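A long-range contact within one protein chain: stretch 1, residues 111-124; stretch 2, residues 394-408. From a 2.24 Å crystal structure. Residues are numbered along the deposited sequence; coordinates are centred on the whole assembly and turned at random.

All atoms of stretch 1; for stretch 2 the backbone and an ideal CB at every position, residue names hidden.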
ATOM      1  N   THR A 111      11.459   2.678   4.311  1.00 24.01           N
ATOM      2  CA  THR A 111      12.899   2.941   4.371  1.00 22.55           C
ATOM      3  C   THR A 111      13.677   1.656   4.069  1.00 23.74           C
ATOM      4  O   THR A 111      13.548   0.689   4.819  1.00 24.73           O
ATOM      5  CB  THR A 111      13.322   3.567   5.725  1.00 28.26           C
ATOM      6  OG1 THR A 111      12.553   4.745   5.944  1.00 29.98           O
ATOM      7  CG2 THR A 111      14.794   3.935   5.768  1.00 27.71           C
ATOM      8  N   PRO A 112      14.488   1.624   2.992  1.00 16.70           N
ATOM      9  CA  PRO A 112      15.272   0.423   2.713  1.00 16.53           C
ATOM     10  C   PRO A 112      16.275   0.144   3.834  1.00 21.23           C
ATOM     11  O   PRO A 112      16.868   1.065   4.386  1.00 19.78           O
ATOM     12  CB  PRO A 112      15.972   0.761   1.387  1.00 18.39           C
ATOM     13  CG  PRO A 112      15.210   1.884   0.816  1.00 21.73           C
ATOM     14  CD  PRO A 112      14.757   2.671   1.993  1.00 16.76           C
ATOM     15  N   ASN A 113      16.396  -1.117   4.234  1.00 19.48           N
ATOM     16  CA  ASN A 113      17.312  -1.497   5.303  1.00 18.63           C
ATOM     17  C   ASN A 113      18.103  -2.729   4.888  1.00 23.43           C
ATOM     18  O   ASN A 113      17.824  -3.292   3.823  1.00 23.13           O
ATOM     19  CB  ASN A 113      16.588  -1.664   6.654  1.00 15.28           C
ATOM     20  CG  ASN A 113      15.517  -2.738   6.709  1.00 28.20           C
ATOM     21  OD1 ASN A 113      15.768  -3.927   6.510  1.00 24.37           O
ATOM     22  ND2 ASN A 113      14.314  -2.358   7.095  1.00 16.85           N
ATOM     23  N   ILE A 114      19.106  -3.137   5.698  1.00 19.41           N
ATOM     24  CA  ILE A 114      19.940  -4.311   5.413  1.00 17.68           C
ATOM     25  C   ILE A 114      19.108  -5.603   5.233  1.00 20.66           C
ATOM     26  O   ILE A 114      19.409  -6.371   4.336  1.00 21.27           O
ATOM     27  CB  ILE A 114      21.152  -4.455   6.400  1.00 19.49           C
ATOM     28  CG1 ILE A 114      22.209  -5.497   5.922  1.00 19.74           C
ATOM     29  CG2 ILE A 114      20.717  -4.722   7.849  1.00 18.20           C
ATOM     30  CD1 ILE A 114      23.009  -5.098   4.675  1.00 27.46           C
ATOM     31  N   ALA A 115      18.050  -5.805   6.036  1.00 16.85           N
ATOM     32  CA  ALA A 115      17.202  -7.000   5.972  1.00 16.85           C
ATOM     33  C   ALA A 115      16.344  -7.050   4.695  1.00 21.90           C
ATOM     34  O   ALA A 115      16.339  -8.072   4.003  1.00 21.79           O
ATOM     35  CB  ALA A 115      16.337  -7.111   7.219  1.00 16.94           C
ATOM     36  N   THR A 116      15.659  -5.936   4.357  1.00 19.19           N
ATOM     37  CA  THR A 116      14.828  -5.839   3.148  1.00 19.34           C
ATOM     38  C   THR A 116      15.662  -6.051   1.882  1.00 23.50           C
ATOM     39  O   THR A 116      15.227  -6.751   0.966  1.00 24.47           O
ATOM     40  CB  THR A 116      14.059  -4.513   3.097  1.00 24.31           C
ATOM     41  OG1 THR A 116      14.979  -3.421   3.154  1.00 26.49           O
ATOM     42  CG2 THR A 116      13.005  -4.398   4.198  1.00 19.68           C
ATOM     43  N   GLU A 117      16.872  -5.473   1.854  1.00 19.76           N
ATOM     44  CA  GLU A 117      17.788  -5.587   0.726  1.00 19.75           C
ATOM     45  C   GLU A 117      18.421  -6.969   0.624  1.00 23.02           C
ATOM     46  O   GLU A 117      18.551  -7.469  -0.489  1.00 24.31           O
ATOM     47  CB  GLU A 117      18.810  -4.439   0.700  1.00 20.42           C
ATOM     48  CG  GLU A 117      18.210  -3.045   0.564  1.00 23.34           C
ATOM     49  CD  GLU A 117      17.004  -2.878  -0.339  1.00 36.31           C
ATOM     50  OE1 GLU A 117      17.181  -2.860  -1.580  1.00 25.17           O
ATOM     51  OE2 GLU A 117      15.878  -2.756   0.200  1.00 25.54           O
ATOM     52  N   MET A 118      18.754  -7.607   1.774  1.00 17.36           N
ATOM     53  CA  MET A 118      19.277  -8.976   1.829  1.00 16.88           C
ATOM     54  C   MET A 118      18.211  -9.990   1.421  1.00 22.86           C
ATOM     55  O   MET A 118      18.562 -11.017   0.849  1.00 25.13           O
ATOM     56  CB  MET A 118      19.867  -9.328   3.207  1.00 18.49           C
ATOM     57  CG  MET A 118      21.239  -8.685   3.471  1.00 20.64           C
ATOM     58  SD  MET A 118      22.593  -9.326   2.453  1.00 23.73           S
ATOM     59  CE  MET A 118      23.035 -10.789   3.360  1.00 19.54           C
ATOM     60  N   ARG A 119      16.913  -9.691   1.671  1.00 18.63           N
ATOM     61  CA  ARG A 119      15.783 -10.536   1.263  1.00 19.16           C
ATOM     62  C   ARG A 119      15.662 -10.602  -0.263  1.00 23.99           C
ATOM     63  O   ARG A 119      15.283 -11.651  -0.811  1.00 22.49           O
ATOM     64  CB  ARG A 119      14.471 -10.051   1.884  1.00 19.11           C
ATOM     65  CG  ARG A 119      14.309 -10.483   3.332  1.00 20.39           C
ATOM     66  CD  ARG A 119      12.852 -10.476   3.712  1.00 28.57           C
ATOM     67  NE  ARG A 119      12.655 -10.975   5.068  1.00 41.20           N
ATOM     68  CZ  ARG A 119      11.724 -11.855   5.423  1.00 53.56           C
ATOM     69  NH1 ARG A 119      10.911 -12.379   4.510  1.00 34.18           N
ATOM     70  NH2 ARG A 119      11.609 -12.229   6.688  1.00 40.06           N
ATOM     71  N   LYS A 120      16.013  -9.479  -0.941  1.00 21.66           N
ATOM     72  CA  LYS A 120      16.063  -9.369  -2.406  1.00 22.11           C
ATOM     73  C   LYS A 120      17.184 -10.263  -2.975  1.00 26.59           C
ATOM     74  O   LYS A 120      17.042 -10.795  -4.073  1.00 27.29           O
ATOM     75  CB  LYS A 120      16.253  -7.910  -2.853  1.00 23.34           C
ATOM     76  CG  LYS A 120      15.091  -6.982  -2.498  1.00 25.87           C
ATOM     77  CD  LYS A 120      15.369  -5.568  -2.975  1.00 22.94           C
ATOM     78  CE  LYS A 120      14.267  -4.619  -2.580  1.00 25.82           C
ATOM     79  NZ  LYS A 120      14.617  -3.198  -2.857  1.00 29.27           N
ATOM     80  N   ALA A 121      18.262 -10.471  -2.191  1.00 23.58           N
ATOM     81  CA  ALA A 121      19.402 -11.335  -2.508  1.00 23.59           C
ATOM     82  C   ALA A 121      19.128 -12.835  -2.158  1.00 27.77           C
ATOM     83  O   ALA A 121      19.984 -13.692  -2.407  1.00 27.51           O
ATOM     84  CB  ALA A 121      20.657 -10.829  -1.797  1.00 23.48           C
ATOM     85  N   GLY A 122      17.932 -13.123  -1.619  1.00 23.66           N
ATOM     86  CA  GLY A 122      17.476 -14.470  -1.288  1.00 23.29           C
ATOM     87  C   GLY A 122      17.781 -14.940   0.120  1.00 27.70           C
ATOM     88  O   GLY A 122      17.581 -16.114   0.442  1.00 28.39           O
ATOM     89  N   TYR A 123      18.259 -14.033   0.975  1.00 23.27           N
ATOM     90  CA  TYR A 123      18.595 -14.330   2.365  1.00 21.56           C
ATOM     91  C   TYR A 123      17.421 -14.149   3.315  1.00 26.30           C
ATOM     92  O   TYR A 123      16.615 -13.227   3.149  1.00 25.05           O
ATOM     93  CB  TYR A 123      19.730 -13.423   2.846  1.00 20.50           C
ATOM     94  CG  TYR A 123      21.091 -13.748   2.271  1.00 20.80           C
ATOM     95  CD1 TYR A 123      21.531 -13.155   1.094  1.00 21.05           C
ATOM     96  CD2 TYR A 123      21.969 -14.594   2.943  1.00 22.67           C
ATOM     97  CE1 TYR A 123      22.798 -13.431   0.571  1.00 21.59           C
ATOM     98  CE2 TYR A 123      23.231 -14.889   2.423  1.00 22.53           C
ATOM     99  CZ  TYR A 123      23.639 -14.304   1.237  1.00 26.36           C
ATOM    100  OH  TYR A 123      24.891 -14.562   0.751  1.00 27.51           O
ATOM    101  N   LEU A 124      17.354 -15.012   4.344  1.00 23.03           N
ATOM    102  CA  LEU A 124      16.389 -14.851   5.422  1.00 21.79           C
ATOM    103  C   LEU A 124      17.215 -14.246   6.563  1.00 21.80           C
ATOM    104  O   LEU A 124      18.076 -14.936   7.114  1.00 20.48           O
ATOM    105  CB  LEU A 124      15.718 -16.174   5.845  1.00 22.17           C
ATOM    106  CG  LEU A 124      14.677 -16.061   6.986  1.00 25.80           C
ATOM    107  CD1 LEU A 124      13.389 -15.422   6.508  1.00 25.61           C
ATOM    108  CD2 LEU A 124      14.361 -17.398   7.571  1.00 26.30           C
ATOM    109  N   UNK A 394      28.539   0.241   6.916  1.00 16.02           N
ATOM    110  CA  UNK A 394      28.406  -1.202   7.123  1.00 16.21           C
ATOM    111  C   UNK A 394      27.402  -1.875   6.182  1.00 19.64           C
ATOM    112  O   UNK A 394      27.765  -2.834   5.499  1.00 18.80           O
ATOM    113  CB  UNK A 394      27.992  -1.469   8.572  1.00 16.21           C
ATOM    114  N   UNK A 395      26.161  -1.348   6.105  1.00 17.35           N
ATOM    115  CA  UNK A 395      25.118  -1.853   5.205  1.00 17.54           C
ATOM    116  C   UNK A 395      25.638  -1.930   3.737  1.00 22.52           C
ATOM    117  O   UNK A 395      25.553  -3.014   3.160  1.00 22.69           O
ATOM    118  CB  UNK A 395      23.882  -0.955   5.286  1.00 17.54           C
ATOM    119  N   UNK A 396      26.213  -0.845   3.134  1.00 19.74           N
ATOM    120  CA  UNK A 396      26.701  -0.955   1.747  1.00 19.10           C
ATOM    121  C   UNK A 396      27.852  -1.941   1.547  1.00 23.62           C
ATOM    122  O   UNK A 396      27.964  -2.509   0.463  1.00 26.24           O
ATOM    123  CB  UNK A 396      27.151   0.424   1.262  1.00 19.10           C
ATOM    124  N   UNK A 397      28.672  -2.193   2.588  1.00 18.81           N
ATOM    125  CA  UNK A 397      29.765  -3.165   2.529  1.00 16.46           C
ATOM    126  C   UNK A 397      29.198  -4.595   2.338  1.00 20.49           C
ATOM    127  O   UNK A 397      29.677  -5.344   1.481  1.00 19.57           O
ATOM    128  CB  UNK A 397      30.613  -3.087   3.800  1.00 16.46           C
ATOM    129  N   UNK A 398      28.166  -4.948   3.133  1.00 18.10           N
ATOM    130  CA  UNK A 398      27.514  -6.255   3.118  1.00 18.92           C
ATOM    131  C   UNK A 398      26.863  -6.496   1.773  1.00 23.57           C
ATOM    132  O   UNK A 398      27.149  -7.520   1.153  1.00 24.12           O
ATOM    133  CB  UNK A 398      26.477  -6.361   4.237  1.00 18.92           C
ATOM    134  N   UNK A 399      26.025  -5.533   1.300  1.00 19.46           N
ATOM    135  CA  UNK A 399      25.330  -5.622   0.007  1.00 18.57           C
ATOM    136  C   UNK A 399      26.287  -5.790  -1.158  1.00 23.18           C
ATOM    137  O   UNK A 399      26.050  -6.632  -2.027  1.00 22.38           O
ATOM    138  CB  UNK A 399      24.474  -4.374  -0.218  1.00 18.57           C
ATOM    139  N   UNK A 400      27.379  -5.000  -1.168  1.00 20.62           N
ATOM    140  CA  UNK A 400      28.423  -5.062  -2.185  1.00 20.00           C
ATOM    141  C   UNK A 400      28.991  -6.488  -2.226  1.00 25.18           C
ATOM    142  O   UNK A 400      28.961  -7.125  -3.281  1.00 23.57           O
ATOM    143  CB  UNK A 400      29.525  -4.040  -1.901  1.00 20.00           C
ATOM    144  N   UNK A 401      29.429  -7.010  -1.051  1.00 23.80           N
ATOM    145  CA  UNK A 401      30.009  -8.341  -0.900  1.00 24.93           C
ATOM    146  C   UNK A 401      29.095  -9.493  -1.373  1.00 26.90           C
ATOM    147  O   UNK A 401      29.598 -10.433  -1.985  1.00 28.24           O
ATOM    148  CB  UNK A 401      30.372  -8.558   0.570  1.00 24.93           C
ATOM    149  N   UNK A 402      27.771  -9.402  -1.141  1.00 20.19           N
ATOM    150  CA  UNK A 402      26.805 -10.415  -1.586  1.00 19.89           C
ATOM    151  C   UNK A 402      26.409 -10.214  -3.072  1.00 26.32           C
ATOM    152  O   UNK A 402      25.806 -11.110  -3.687  1.00 27.10           O
ATOM    153  CB  UNK A 402      25.558 -10.366  -0.701  1.00 19.89           C
ATOM    154  N   UNK A 403      26.738  -9.040  -3.618  1.00 22.22           N
ATOM    155  CA  UNK A 403      26.445  -8.677  -4.999  1.00 22.04           C
ATOM    156  C   UNK A 403      25.035  -8.164  -5.204  1.00 27.85           C
ATOM    157  O   UNK A 403      24.454  -8.373  -6.269  1.00 30.31           O
ATOM    158  CB  UNK A 403      26.678  -9.884  -5.910  1.00 22.04           C
ATOM    159  N   UNK A 404      24.473  -7.500  -4.180  1.00 23.62           N
ATOM    160  CA  UNK A 404      23.125  -6.931  -4.197  1.00 22.90           C
ATOM    161  C   UNK A 404      23.220  -5.418  -4.356  1.00 27.37           C
ATOM    162  O   UNK A 404      24.068  -4.791  -3.713  1.00 27.87           O
ATOM    163  CB  UNK A 404      22.359  -7.294  -2.923  1.00 22.90           C
ATOM    164  N   UNK A 405      22.354  -4.841  -5.215  1.00 23.00           N
ATOM    165  CA  UNK A 405      22.273  -3.411  -5.510  1.00 22.47           C
ATOM    166  C   UNK A 405      22.116  -2.606  -4.229  1.00 26.50           C
ATOM    167  O   UNK A 405      21.293  -2.952  -3.372  1.00 27.39           O
ATOM    168  CB  UNK A 405      21.109  -3.122  -6.460  1.00 22.47           C
ATOM    169  N   UNK A 406      22.936  -1.551  -4.085  1.00 20.14           N
ATOM    170  CA  UNK A 406      22.839  -0.672  -2.930  1.00 17.62           C
ATOM    171  C   UNK A 406      21.840   0.436  -3.321  1.00 22.26           C
ATOM    172  O   UNK A 406      22.065   1.128  -4.321  1.00 21.73           O
ATOM    173  CB  UNK A 406      24.203  -0.105  -2.531  1.00 17.62           C
ATOM    174  N   UNK A 407      20.744   0.635  -2.544  1.00 18.25           N
ATOM    175  CA  UNK A 407      19.823   1.743  -2.849  1.00 17.67           C
ATOM    176  C   UNK A 407      20.526   3.116  -2.771  1.00 22.55           C
ATOM    177  O   UNK A 407      21.481   3.278  -1.998  1.00 20.82           O
ATOM    178  CB  UNK A 407      18.637   1.713  -1.883  1.00 17.67           C
ATOM    179  N   UNK A 408      20.039   4.107  -3.571  1.00 20.78           N
ATOM    180  CA  UNK A 408      20.549   5.484  -3.591  1.00 20.03           C
ATOM    181  C   UNK A 408      20.298   6.205  -2.247  1.00 24.54           C
ATOM    182  O   UNK A 408      21.062   7.107  -1.897  1.00 24.85           O
ATOM    183  CB  UNK A 408      19.894   6.265  -4.733  1.00 20.03           C
TER

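Two nearly parallel helices, 114-120 and 394-402, run side by side with their axes 10.6 Å apart at closest approach, and the packing depends on what fills the space between them.

At position 394 CA-to-CB points sideways and nothing of stretch 1 lies within 5.5 Å of the ideal CB, so the visible atoms decide little; the residue is Leu-394.

Position 395 points toward stretch 1, its ideal CB 4.3 Å from Ile-114 CD1, and its CA lies 5.7 Å from the CA of Ile-114. A long, flexible apolar chain could run along the start of the first helix. Met-395 does so with all three chi angles t: its CE reaches 3.6 Å from Asn-113 C and 3.8 Å from Glu-117 CG, the latter a contact with the aliphatic part of an acidic side chain.

Positions 396 and 397 point away and sideways, beyond reach of stretch 1, and hold Pro-396 and Thr-397.

Position 398 turns toward stretch 1 again. Its ideal CB is 3.7 Å from Ile-114 CD1 and 5.2 Å from Met-118 SD, with no polar partner so near; valine, isoleucine or leucine would suit. Ile-398 places CB 3.8 Å from Ile-114 CD1 and CG2 3.9 Å from Met-118 SD.

Position 399 points sideways, its ideal CB 5.2 Å from Ile-114 CD1, so a side chain must extend to make contact. Leucine or methionine could. In Leu-399 the end comes nearer: CD2 packs 3.7 Å from Glu-117 CB, 3.9 Å from Ile-114 CD1 and 4.1 Å from Met-118 SD, joining three residues of the first helix.

Position 400 is out of reach and 401 points sideways; neither is fixed by stretch 1. They are Asp-400, whose carboxylate is hydrogen-bonded elsewhere in the structure, and Trp-401.

Position 402 faces Tyr-123, Met-118 and Ala-121, with its ideal CB 4.3 Å from Tyr-123 CE1. A compact apolar group fits. Val-402 sets CG2 3.8 Å from Met-118 SD and CG1 4.1 Å from Tyr-123 CE1.

Position 403 has phi 83°, which favours glycine, and ends the helix in a Schellman motif; it is Gly-403.

Position 404 points toward stretch 1, with its ideal CB 4.1 Å from Ala-121 CB and 4.5 Å from Glu-117 O. A medium-length chain, apolar or polar, could cover the end of the first helix. Gln-404 lays CG 3.4 Å from Glu-117 O and NE2 3.6 Å from Lys-120 CB. Its OE1 is 3.5 Å from Ala-121 N, but the angle is too poor for a hydrogen bond.

Positions 405 and 406 point sideways and away, leaving the choice open: Glu-405 and Ile-406.

At 407 the ideal CB is 4.3 Å from Pro-112 CB and 4.8 Å from Glu-117 OE1; phi of -61° permits proline, though other small apolar residues would also fit. Pro-407 puts CG 3.9 Å from Pro-112 CB and 3.6 Å from Glu-117 OE1.

Position 408 is out of reach and holds Asn-408.

Stretch 2 394-408: LMPTILDWVGQEIPN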
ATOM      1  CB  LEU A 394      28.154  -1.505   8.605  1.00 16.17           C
ATOM      2  CG  LEU A 394      29.383  -1.689   9.515  1.00 20.19           C
ATOM      3  CD1 LEU A 394      30.303  -0.487   9.511  1.00 21.23           C
ATOM      4  CD2 LEU A 394      28.946  -1.922  10.934  1.00 20.76           C
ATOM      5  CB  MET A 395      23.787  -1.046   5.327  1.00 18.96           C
ATOM      6  CG  MET A 395      22.933  -1.079   4.067  1.00 22.28           C
ATOM      7  SD  MET A 395      21.270  -0.517   4.367  1.00 28.34           S
ATOM      8  CE  MET A 395      20.460  -0.993   2.859  1.00 25.77           C
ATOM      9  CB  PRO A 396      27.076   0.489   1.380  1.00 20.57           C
ATOM     10  CG  PRO A 396      27.346   1.145   2.669  1.00 24.79           C
ATOM     11  CD  PRO A 396      26.382   0.537   3.639  1.00 20.42           C
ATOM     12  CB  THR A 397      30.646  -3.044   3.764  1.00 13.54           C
ATOM     13  OG1 THR A 397      31.102  -1.700   3.900  1.00 16.05           O
ATOM     14  CG2 THR A 397      31.848  -3.993   3.729  1.00 12.28           C
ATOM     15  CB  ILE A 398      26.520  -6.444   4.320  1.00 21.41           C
ATOM     16  CG1 ILE A 398      27.248  -6.327   5.689  1.00 20.42           C
ATOM     17  CG2 ILE A 398      25.756  -7.776   4.208  1.00 21.43           C
ATOM     18  CD1 ILE A 398      26.341  -5.856   6.859  1.00 21.03           C
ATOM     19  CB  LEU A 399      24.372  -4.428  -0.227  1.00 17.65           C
ATOM     20  CG  LEU A 399      23.186  -4.292   0.757  1.00 20.02           C
ATOM     21  CD1 LEU A 399      22.340  -3.088   0.398  1.00 20.09           C
ATOM     22  CD2 LEU A 399      22.333  -5.593   0.832  1.00 15.29           C
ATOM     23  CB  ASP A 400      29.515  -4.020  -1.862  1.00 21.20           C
ATOM     24  CG  ASP A 400      30.689  -3.914  -2.816  1.00 29.47           C
ATOM     25  OD1 ASP A 400      30.690  -4.628  -3.845  1.00 30.15           O
ATOM     26  OD2 ASP A 400      31.614  -3.114  -2.531  1.00 32.32           O
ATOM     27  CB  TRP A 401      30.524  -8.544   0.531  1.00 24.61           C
ATOM     28  CG  TRP A 401      31.326  -9.791   0.711  1.00 27.09           C
ATOM     29  CD1 TRP A 401      32.665  -9.947   0.496  1.00 30.38           C
ATOM     30  CD2 TRP A 401      30.839 -11.065   1.162  1.00 27.29           C
ATOM     31  NE1 TRP A 401      33.044 -11.239   0.791  1.00 30.21           N
ATOM     32  CE2 TRP A 401      31.938 -11.953   1.181  1.00 31.62           C
ATOM     33  CE3 TRP A 401      29.570 -11.550   1.529  1.00 28.80           C
ATOM     34  CZ2 TRP A 401      31.814 -13.291   1.582  1.00 31.63           C
ATOM     35  CZ3 TRP A 401      29.449 -12.875   1.925  1.00 30.84           C
ATOM     36  CH2 TRP A 401      30.562 -13.730   1.952  1.00 31.70           C
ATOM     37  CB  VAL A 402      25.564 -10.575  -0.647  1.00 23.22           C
ATOM     38  CG1 VAL A 402      25.981 -10.838   0.791  1.00 21.99           C
ATOM     39  CG2 VAL A 402      24.626  -9.368  -0.718  1.00 23.09           C
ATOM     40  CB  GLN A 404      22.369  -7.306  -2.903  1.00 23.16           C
ATOM     41  CG  GLN A 404      20.922  -6.831  -2.826  1.00 29.34           C
ATOM     42  CD  GLN A 404      20.031  -7.336  -3.952  1.00 47.08           C
ATOM     43  OE1 GLN A 404      20.087  -8.504  -4.366  1.00 40.99           O
ATOM     44  NE2 GLN A 404      19.154  -6.465  -4.451  1.00 38.79           N
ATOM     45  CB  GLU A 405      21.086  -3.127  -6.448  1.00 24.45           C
ATOM     46  CG  GLU A 405      21.077  -1.722  -7.031  1.00 33.13           C
ATOM     47  CD  GLU A 405      19.900  -1.355  -7.916  1.00 51.90           C
ATOM     48  OE1 GLU A 405      19.167  -2.264  -8.369  1.00 49.02           O
ATOM     49  OE2 GLU A 405      19.723  -0.143  -8.173  1.00 48.90           O
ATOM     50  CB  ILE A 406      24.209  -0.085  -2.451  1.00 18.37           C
ATOM     51  CG1 ILE A 406      25.283  -1.185  -2.219  1.00 17.26           C
ATOM     52  CG2 ILE A 406      24.012   0.794  -1.203  1.00 16.34           C
ATOM     53  CD1 ILE A 406      26.727  -0.688  -2.275  1.00 12.68           C
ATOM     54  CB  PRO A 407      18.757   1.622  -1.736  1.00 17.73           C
ATOM     55  CG  PRO A 407      18.879   0.275  -1.218  1.00 21.02           C
ATOM     56  CD  PRO A 407      20.312  -0.092  -1.334  1.00 17.86           C
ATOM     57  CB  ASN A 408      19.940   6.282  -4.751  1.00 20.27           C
ATOM     58  CG  ASN A 408      20.590   6.050  -6.096  1.00 30.81           C
ATOM     59  OD1 ASN A 408      21.658   5.441  -6.227  1.00 17.20           O
ATOM     60  ND2 ASN A 408      19.971   6.591  -7.135  1.00 21.54           N
TER
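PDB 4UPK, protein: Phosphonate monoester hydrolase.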